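Local coordinates for protein diaminopimelate decarboxylase (Helicobacter pylori, PDB 2QGH) that catalyses the pyridoxal-5'-phosphate-dependent decarboxylation of meso-diaminopimelate to L-lysine, the last step of bacterial lysine biosynthesis, at residues E338-V344 with L356-P362; K42-F47 with S283-S288. All coordinates share one frame; numbering follows the deposited sequence.

Contact 1. Residues E338-V344 with L356-P362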
ATOM      1  N   GLU A 338       5.091 -16.091 -30.603  1.00 52.00           N
ATOM      2  CA  GLU A 338       3.638 -16.194 -30.701  1.00 52.27           C
ATOM      3  C   GLU A 338       2.945 -15.324 -29.656  1.00 51.95           C
ATOM      4  O   GLU A 338       2.772 -15.737 -28.506  1.00 51.38           O
ATOM      5  CB  GLU A 338       3.189 -17.646 -30.515  1.00 54.30           C
ATOM      6  CG  GLU A 338       1.672 -17.814 -30.508  1.00 56.57           C
ATOM      7  CD  GLU A 338       1.222 -19.177 -30.008  1.00 58.14           C
ATOM      8  OE1 GLU A 338      -0.005 -19.376 -29.856  1.00 57.31           O
ATOM      9  OE2 GLU A 338       2.092 -20.045 -29.767  1.00 59.16           O
ATOM     10  N   ILE A 339       2.542 -14.127 -30.071  1.00 51.41           N
ATOM     11  CA  ILE A 339       1.868 -13.180 -29.187  1.00 50.25           C
ATOM     12  C   ILE A 339       0.427 -13.602 -28.886  1.00 49.88           C
ATOM     13  O   ILE A 339      -0.373 -13.803 -29.801  1.00 50.75           O
ATOM     14  CB  ILE A 339       1.875 -11.765 -29.809  1.00 50.04           C
ATOM     15  CG1 ILE A 339       3.319 -11.266 -29.916  1.00 49.90           C
ATOM     16  CG2 ILE A 339       1.021 -10.815 -28.978  1.00 50.78           C
ATOM     17  CD1 ILE A 339       3.467  -9.876 -30.491  1.00 49.75           C
ATOM     18  N   SER A 340       0.103 -13.739 -27.600  1.00 47.64           N
ATOM     19  CA  SER A 340      -1.241 -14.138 -27.192  1.00 45.41           C
ATOM     20  C   SER A 340      -1.732 -13.383 -25.952  1.00 44.68           C
ATOM     21  O   SER A 340      -0.981 -12.637 -25.326  1.00 44.03           O
ATOM     22  CB  SER A 340      -1.284 -15.651 -26.937  1.00 45.64           C
ATOM     23  OG  SER A 340      -0.297 -16.065 -26.006  1.00 43.89           O
ATOM     24  N   PRO A 341      -3.018 -13.544 -25.604  1.00 43.13           N
ATOM     25  CA  PRO A 341      -3.559 -12.861 -24.426  1.00 42.33           C
ATOM     26  C   PRO A 341      -3.095 -13.513 -23.119  1.00 41.18           C
ATOM     27  O   PRO A 341      -3.074 -14.741 -23.006  1.00 40.18           O
ATOM     28  CB  PRO A 341      -5.070 -12.961 -24.634  1.00 42.41           C
ATOM     29  CG  PRO A 341      -5.227 -14.241 -25.401  1.00 42.87           C
ATOM     30  CD  PRO A 341      -4.098 -14.156 -26.400  1.00 43.47           C
ATOM     31  N   CYS A 342      -2.730 -12.686 -22.137  1.00 39.38           N
ATOM     32  CA  CYS A 342      -2.257 -13.187 -20.845  1.00 36.32           C
ATOM     33  C   CYS A 342      -2.343 -12.146 -19.737  1.00 35.53           C
ATOM     34  O   CYS A 342      -2.240 -10.948 -19.990  1.00 36.36           O
ATOM     35  CB  CYS A 342      -0.801 -13.629 -20.958  1.00 34.51           C
ATOM     36  SG  CYS A 342       0.357 -12.246 -21.115  1.00 30.90           S
ATOM     37  N   ASP A 343      -2.526 -12.618 -18.506  1.00 34.11           N
ATOM     38  CA  ASP A 343      -2.575 -11.747 -17.336  1.00 30.26           C
ATOM     39  C   ASP A 343      -1.176 -11.719 -16.740  1.00 29.17           C
ATOM     40  O   ASP A 343      -0.626 -12.762 -16.396  1.00 30.06           O
ATOM     41  CB  ASP A 343      -3.544 -12.288 -16.284  1.00 27.95           C
ATOM     42  CG  ASP A 343      -4.990 -12.068 -16.656  1.00 27.46           C
ATOM     43  OD1 ASP A 343      -5.862 -12.318 -15.798  1.00 27.31           O
ATOM     44  OD2 ASP A 343      -5.255 -11.645 -17.800  1.00 28.33           O
ATOM     45  N   VAL A 344      -0.593 -10.532 -16.637  1.00 27.77           N
ATOM     46  CA  VAL A 344       0.742 -10.386 -16.064  1.00 25.67           C
ATOM     47  C   VAL A 344       0.533 -10.226 -14.557  1.00 25.12           C
ATOM     48  O   VAL A 344      -0.042  -9.236 -14.106  1.00 24.64           O
ATOM     49  CB  VAL A 344       1.441  -9.158 -16.657  1.00 24.69           C
ATOM     50  CG1 VAL A 344       2.900  -9.117 -16.230  1.00 23.04           C
ATOM     51  CG2 VAL A 344       1.328  -9.203 -18.180  1.00 24.99           C
ATOM     52  N   LEU A 356      -1.364  -6.450 -15.386  1.00 30.71           N
ATOM     53  CA  LEU A 356      -2.177  -6.161 -16.560  1.00 32.08           C
ATOM     54  C   LEU A 356      -3.069  -7.338 -16.966  1.00 32.29           C
ATOM     55  O   LEU A 356      -2.587  -8.451 -17.176  1.00 32.72           O
ATOM     56  CB  LEU A 356      -1.253  -5.768 -17.719  1.00 32.64           C
ATOM     57  CG  LEU A 356      -1.743  -4.763 -18.768  1.00 34.41           C
ATOM     58  CD1 LEU A 356      -0.575  -4.359 -19.650  1.00 33.90           C
ATOM     59  CD2 LEU A 356      -2.860  -5.365 -19.603  1.00 35.77           C
ATOM     60  N   LYS A 357      -4.373  -7.095 -17.059  1.00 32.64           N
ATOM     61  CA  LYS A 357      -5.303  -8.140 -17.471  1.00 35.87           C
ATOM     62  C   LYS A 357      -5.308  -8.224 -18.988  1.00 36.87           C
ATOM     63  O   LYS A 357      -5.045  -7.233 -19.669  1.00 38.11           O
ATOM     64  CB  LYS A 357      -6.725  -7.841 -16.994  1.00 35.55           C
ATOM     65  CG  LYS A 357      -7.104  -8.481 -15.673  1.00 38.84           C
ATOM     66  CD  LYS A 357      -8.590  -8.307 -15.408  1.00 40.93           C
ATOM     67  CE  LYS A 357      -8.977  -8.771 -14.016  1.00 42.49           C
ATOM     68  NZ  LYS A 357     -10.404  -8.437 -13.723  1.00 42.01           N
ATOM     69  N   ASP A 358      -5.616  -9.403 -19.514  1.00 38.10           N
ATOM     70  CA  ASP A 358      -5.659  -9.616 -20.957  1.00 39.72           C
ATOM     71  C   ASP A 358      -4.657  -8.780 -21.739  1.00 40.37           C
ATOM     72  O   ASP A 358      -5.040  -7.994 -22.609  1.00 40.91           O
ATOM     73  CB  ASP A 358      -7.062  -9.347 -21.505  1.00 38.69           C
ATOM     74  CG  ASP A 358      -8.013 -10.492 -21.253  1.00 40.89           C
ATOM     75  OD1 ASP A 358      -7.647 -11.648 -21.564  1.00 40.10           O
ATOM     76  OD2 ASP A 358      -9.132 -10.238 -20.752  1.00 41.76           O
ATOM     77  N   ALA A 359      -3.377  -8.939 -21.414  1.00 40.73           N
ATOM     78  CA  ALA A 359      -2.313  -8.233 -22.119  1.00 41.52           C
ATOM     79  C   ALA A 359      -1.941  -9.134 -23.283  1.00 41.20           C
ATOM     80  O   ALA A 359      -2.347 -10.290 -23.327  1.00 41.62           O
ATOM     81  CB  ALA A 359      -1.110  -8.028 -21.213  1.00 40.72           C
ATOM     82  N   HIS A 360      -1.165  -8.617 -24.221  1.00 42.87           N
ATOM     83  CA  HIS A 360      -0.772  -9.412 -25.373  1.00 44.29           C
ATOM     84  C   HIS A 360       0.742  -9.432 -25.506  1.00 44.75           C
ATOM     85  O   HIS A 360       1.364  -8.422 -25.839  1.00 46.21           O
ATOM     86  CB  HIS A 360      -1.438  -8.842 -26.629  1.00 46.28           C
ATOM     87  CG  HIS A 360      -2.934  -8.828 -26.553  1.00 47.58           C
ATOM     88  ND1 HIS A 360      -3.688  -9.982 -26.528  1.00 49.99           N
ATOM     89  CD2 HIS A 360      -3.811  -7.805 -26.412  1.00 49.74           C
ATOM     90  CE1 HIS A 360      -4.964  -9.673 -26.372  1.00 49.97           C
ATOM     91  NE2 HIS A 360      -5.065  -8.358 -26.298  1.00 50.82           N
ATOM     92  N   LEU A 361       1.336 -10.590 -25.236  1.00 43.87           N
ATOM     93  CA  LEU A 361       2.784 -10.722 -25.303  1.00 43.43           C
ATOM     94  C   LEU A 361       3.231 -12.027 -25.944  1.00 42.68           C
ATOM     95  O   LEU A 361       2.479 -12.998 -26.004  1.00 42.19           O
ATOM     96  CB  LEU A 361       3.378 -10.639 -23.892  1.00 43.71           C
ATOM     97  CG  LEU A 361       3.081  -9.400 -23.041  1.00 44.71           C
ATOM     98  CD1 LEU A 361       3.737  -9.562 -21.677  1.00 42.59           C
ATOM     99  CD2 LEU A 361       3.598  -8.146 -23.743  1.00 45.27           C
ATOM    100  N   PRO A 362       4.473 -12.062 -26.444  1.00 43.20           N
ATOM    101  CA  PRO A 362       4.977 -13.289 -27.066  1.00 44.63           C
ATOM    102  C   PRO A 362       5.193 -14.299 -25.950  1.00 45.67           C
ATOM    103  O   PRO A 362       5.239 -13.921 -24.773  1.00 46.88           O
ATOM    104  CB  PRO A 362       6.287 -12.840 -27.697  1.00 43.73           C
ATOM    105  CG  PRO A 362       6.750 -11.765 -26.758  1.00 43.89           C
ATOM    106  CD  PRO A 362       5.479 -10.990 -26.502  1.00 42.33           C
TER

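Contact 2. Residues K42-F47 with S283-S288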
ATOM      1  N   LYS A  42      15.178  12.398 -18.479  1.00 27.42           N
ATOM      2  CA  LYS A  42      13.767  12.666 -18.647  1.00 27.23           C
ATOM      3  C   LYS A  42      13.218  13.496 -17.493  1.00 26.83           C
ATOM      4  O   LYS A  42      12.267  14.257 -17.667  1.00 26.84           O
ATOM      5  CB  LYS A  42      13.003  11.352 -18.775  1.00 28.74           C
ATOM      6  CG  LYS A  42      13.390  10.559 -20.013  1.00 29.83           C
ATOM      7  CD  LYS A  42      12.570   9.293 -20.116  1.00 31.14           C
ATOM      8  CE  LYS A  42      12.990   8.461 -21.301  1.00 32.47           C
ATOM      9  NZ  LYS A  42      12.093   7.279 -21.443  1.00 34.31           N
ATOM     10  N   ILE A  43      13.821  13.353 -16.315  1.00 26.73           N
ATOM     11  CA  ILE A  43      13.387  14.104 -15.140  1.00 24.99           C
ATOM     12  C   ILE A  43      13.851  15.551 -15.277  1.00 26.41           C
ATOM     13  O   ILE A  43      13.111  16.484 -14.966  1.00 25.02           O
ATOM     14  CB  ILE A  43      13.976  13.512 -13.841  1.00 22.18           C
ATOM     15  CG1 ILE A  43      13.448  12.093 -13.628  1.00 22.28           C
ATOM     16  CG2 ILE A  43      13.614  14.391 -12.661  1.00 21.69           C
ATOM     17  CD1 ILE A  43      14.024  11.384 -12.422  1.00 20.44           C
ATOM     18  N   LYS A  44      15.084  15.716 -15.748  1.00 27.13           N
ATOM     19  CA  LYS A  44      15.687  17.027 -15.949  1.00 28.76           C
ATOM     20  C   LYS A  44      15.008  17.798 -17.079  1.00 30.25           C
ATOM     21  O   LYS A  44      14.878  19.024 -17.015  1.00 32.32           O
ATOM     22  CB  LYS A  44      17.177  16.860 -16.258  1.00 30.04           C
ATOM     23  CG  LYS A  44      17.881  18.111 -16.758  1.00 30.60           C
ATOM     24  CD  LYS A  44      19.353  17.817 -17.045  1.00 32.45           C
ATOM     25  CE  LYS A  44      20.017  18.925 -17.866  1.00 33.48           C
ATOM     26  NZ  LYS A  44      19.936  20.255 -17.200  1.00 34.28           N
ATOM     27  N   GLN A  45      14.573  17.081 -18.110  1.00 30.53           N
ATOM     28  CA  GLN A  45      13.918  17.712 -19.251  1.00 29.71           C
ATOM     29  C   GLN A  45      12.471  18.079 -18.922  1.00 29.50           C
ATOM     30  O   GLN A  45      11.998  19.150 -19.304  1.00 30.25           O
ATOM     31  CB  GLN A  45      13.978  16.780 -20.469  1.00 31.80           C
ATOM     32  CG  GLN A  45      13.452  17.377 -21.777  1.00 34.85           C
ATOM     33  CD  GLN A  45      14.177  18.658 -22.191  1.00 37.02           C
ATOM     34  OE1 GLN A  45      13.638  19.770 -22.069  1.00 35.85           O
ATOM     35  NE2 GLN A  45      15.404  18.508 -22.678  1.00 36.85           N
ATOM     36  N   ALA A  46      11.774  17.200 -18.207  1.00 28.38           N
ATOM     37  CA  ALA A  46      10.385  17.450 -17.827  1.00 26.38           C
ATOM     38  C   ALA A  46      10.314  18.654 -16.897  1.00 26.64           C
ATOM     39  O   ALA A  46       9.376  19.448 -16.955  1.00 26.18           O
ATOM     40  CB  ALA A  46       9.798  16.225 -17.136  1.00 25.16           C
ATOM     41  N   PHE A  47      11.311  18.783 -16.029  1.00 26.90           N
ATOM     42  CA  PHE A  47      11.340  19.906 -15.105  1.00 27.08           C
ATOM     43  C   PHE A  47      11.638  21.190 -15.867  1.00 27.13           C
ATOM     44  O   PHE A  47      10.995  22.213 -15.647  1.00 27.47           O
ATOM     45  CB  PHE A  47      12.410  19.706 -14.032  1.00 24.12           C
ATOM     46  CG  PHE A  47      12.561  20.886 -13.127  1.00 23.47           C
ATOM     47  CD1 PHE A  47      11.587  21.176 -12.178  1.00 21.17           C
ATOM     48  CD2 PHE A  47      13.645  21.751 -13.267  1.00 23.83           C
ATOM     49  CE1 PHE A  47      11.684  22.311 -11.382  1.00 23.99           C
ATOM     50  CE2 PHE A  47      13.755  22.892 -12.476  1.00 24.99           C
ATOM     51  CZ  PHE A  47      12.771  23.175 -11.530  1.00 24.69           C
ATOM     52  N   SER A 283       3.789  14.301 -13.785  1.00 24.21           N
ATOM     53  CA  SER A 283       4.357  14.753 -15.057  1.00 23.96           C
ATOM     54  C   SER A 283       5.860  15.049 -15.018  1.00 23.21           C
ATOM     55  O   SER A 283       6.479  15.284 -16.051  1.00 23.23           O
ATOM     56  CB  SER A 283       3.596  15.985 -15.566  1.00 23.83           C
ATOM     57  OG  SER A 283       3.524  17.001 -14.583  1.00 24.38           O
ATOM     58  N   ILE A 284       6.451  15.037 -13.828  1.00 22.78           N
ATOM     59  CA  ILE A 284       7.880  15.290 -13.719  1.00 21.61           C
ATOM     60  C   ILE A 284       8.665  13.978 -13.703  1.00 21.82           C
ATOM     61  O   ILE A 284       9.706  13.867 -14.349  1.00 20.88           O
ATOM     62  CB  ILE A 284       8.242  16.054 -12.417  1.00 23.12           C
ATOM     63  CG1 ILE A 284       7.592  17.443 -12.400  1.00 23.72           C
ATOM     64  CG2 ILE A 284       9.768  16.160 -12.285  1.00 19.77           C
ATOM     65  CD1 ILE A 284       8.174  18.433 -13.398  1.00 25.78           C
ATOM     66  N   VAL A 285       8.153  12.986 -12.978  1.00 19.18           N
ATOM     67  CA  VAL A 285       8.861  11.721 -12.832  1.00 19.60           C
ATOM     68  C   VAL A 285       8.259  10.450 -13.418  1.00 20.55           C
ATOM     69  O   VAL A 285       8.977   9.473 -13.618  1.00 22.16           O
ATOM     70  CB  VAL A 285       9.148  11.425 -11.333  1.00 20.07           C
ATOM     71  CG1 VAL A 285      10.077  12.463 -10.763  1.00 17.59           C
ATOM     72  CG2 VAL A 285       7.842  11.403 -10.547  1.00 17.67           C
ATOM     73  N   ALA A 286       6.960  10.440 -13.682  1.00 21.06           N
ATOM     74  CA  ALA A 286       6.332   9.236 -14.212  1.00 22.84           C
ATOM     75  C   ALA A 286       7.167   8.496 -15.269  1.00 25.74           C
ATOM     76  O   ALA A 286       7.715   7.421 -15.001  1.00 27.14           O
ATOM     77  CB  ALA A 286       4.958   9.566 -14.773  1.00 19.09           C
ATOM     78  N   GLU A 287       7.273   9.080 -16.458  1.00 27.25           N
ATOM     79  CA  GLU A 287       7.987   8.467 -17.569  1.00 27.61           C
ATOM     80  C   GLU A 287       9.429   8.011 -17.322  1.00 27.15           C
ATOM     81  O   GLU A 287       9.844   6.975 -17.850  1.00 27.34           O
ATOM     82  CB  GLU A 287       7.941   9.400 -18.791  1.00 30.04           C
ATOM     83  CG  GLU A 287       8.797   8.928 -19.971  1.00 35.59           C
ATOM     84  CD  GLU A 287       8.727   9.853 -21.191  1.00 38.41           C
ATOM     85  OE1 GLU A 287       8.848  11.088 -21.017  1.00 39.42           O
ATOM     86  OE2 GLU A 287       8.568   9.340 -22.326  1.00 37.44           O
ATOM     87  N   SER A 288      10.188   8.756 -16.522  1.00 25.20           N
ATOM     88  CA  SER A 288      11.590   8.413 -16.266  1.00 23.70           C
ATOM     89  C   SER A 288      11.817   7.111 -15.506  1.00 23.50           C
ATOM     90  O   SER A 288      12.921   6.568 -15.509  1.00 22.93           O
ATOM     91  CB  SER A 288      12.286   9.540 -15.491  1.00 24.54           C
ATOM     92  OG  SER A 288      12.053   9.435 -14.094  1.00 22.00           O
TER

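Contact 1. Residues E338-V344 with L356-P362
Ile-339 meets His-360 and Pro-362 at the open end of an antiparallel beta hairpin, strands 340-345 and 354-361, in the beta domain of this alanine racemase-like decarboxylase. Its CG1 lies over the proline ring, 4.0 Å from Pro-362 CB, while CG2 rests against the backbone of His-360. Ser-340 and Leu-361 form a hydrogen-bonded pair; Ser-340 N reaches Leu-361 O from above the carbonyl plane, and Arg-305 donates to the same oxygen. At the next, non-hydrogen-bonded pair, Pro-341 CB sits 3.7 Å from His-360 CE1, on the face of the hairpin that carries both rings. Cys-342 pairs with Ala-359 through two short bonds, Cys-342 N to Ala-359 O and Ala-359 N to Cys-342 O, both 2.7 Å. A beta bulge then shifts the register by one residue. There, with Asp-343 CG anti to its carbonyl carbon (chi1 -75°), the carboxylate turns to the corner of the partner strand, where Asp-358 N donates to the anti side of Asp-343 OD2 at 2.8 Å, from well out of the carboxylate plane (32°). Beyond the bulge Val-344 N bonds to Leu-356 O, and on the side facing Ile-328 Val-344 CG2 packs 4.1 Å from Ala-359 CB.

Contact 2. Residues K42-F47 with S283-S288
With CG1 anti to the carbonyl carbon (chi1 -64°) and CD1 extended beyond it, Ile-43 lays the longer branch of its side chain against Ser-288, while the serine hydroxyl stands between its own backbone N and carbonyl carbon (chi1 84°). The fit is tight: Ile-43 CG1 comes within 3.4 Å of Ser-288 CB. The hydroxyl is satisfied within its own segment: Ser-288 OG donates to Val-285 O at 3.1 Å, tying the loop back to the last residue of the short helix 282-285. The other branch of Ile-43 turns to Ile-284, CG2 to CG2 at 4.2 Å, and the CD1 of Ile-284 reaches on along the helix to Phe-47 CA, 3.9 Å away. Beside these contacts Ala-46 points to the partner backbone, its CB 3.6 Å from Ser-283 O and nearly as close to Ile-284 O. At the exposed end the extended Lys-42 chain crosses Glu-287 at about a right angle; Lys-42 CD touches Glu-287 CG at 3.8 Å. Their charges attract only loosely, as Lys-42 NZ and Glu-287 OE2 remain 4.2 Å apart, beyond a salt bridge. Ile-43, Phe-47, Ile-284 and Val-285 are buried: Leu-76 and Leu-77 of helix 71-79 pack on Ile-43, and Tyr-63 of strand 59-64 touches Ile-284 and Val-285. Ser-283 hydrogen-bonds to Tyr-50, farther along helix 40-52, and its side chain lies about 5 Å from the bound cofactor. Helix 40-52 thus packs on the short helix that follows the last strand of the eight-stranded alpha/beta barrel, beside the pyridoxal phosphate pocket of this fold-type III decarboxylase.

Contact 2 lies near the middle of the chain, about 12 Å from its centre, whereas contact 1 is peripheral, about 30 Å out. Their centres are about 28 Å apart, and they share no helix or strand. Contact 1 joins neighbouring strands of the beta domain through a ladder of backbone bonds; contact 2 brings together segments more than 230 residues apart, through apolar side chains and carbonyl oxygens, with no polar bond between them. Each has a buried apolar side and an exposed charged margin. Strand 289-299, which follows 283-288, belongs to the same mixed sheet as the hairpin of contact 1, so the chain leads from the barrel into the beta domain.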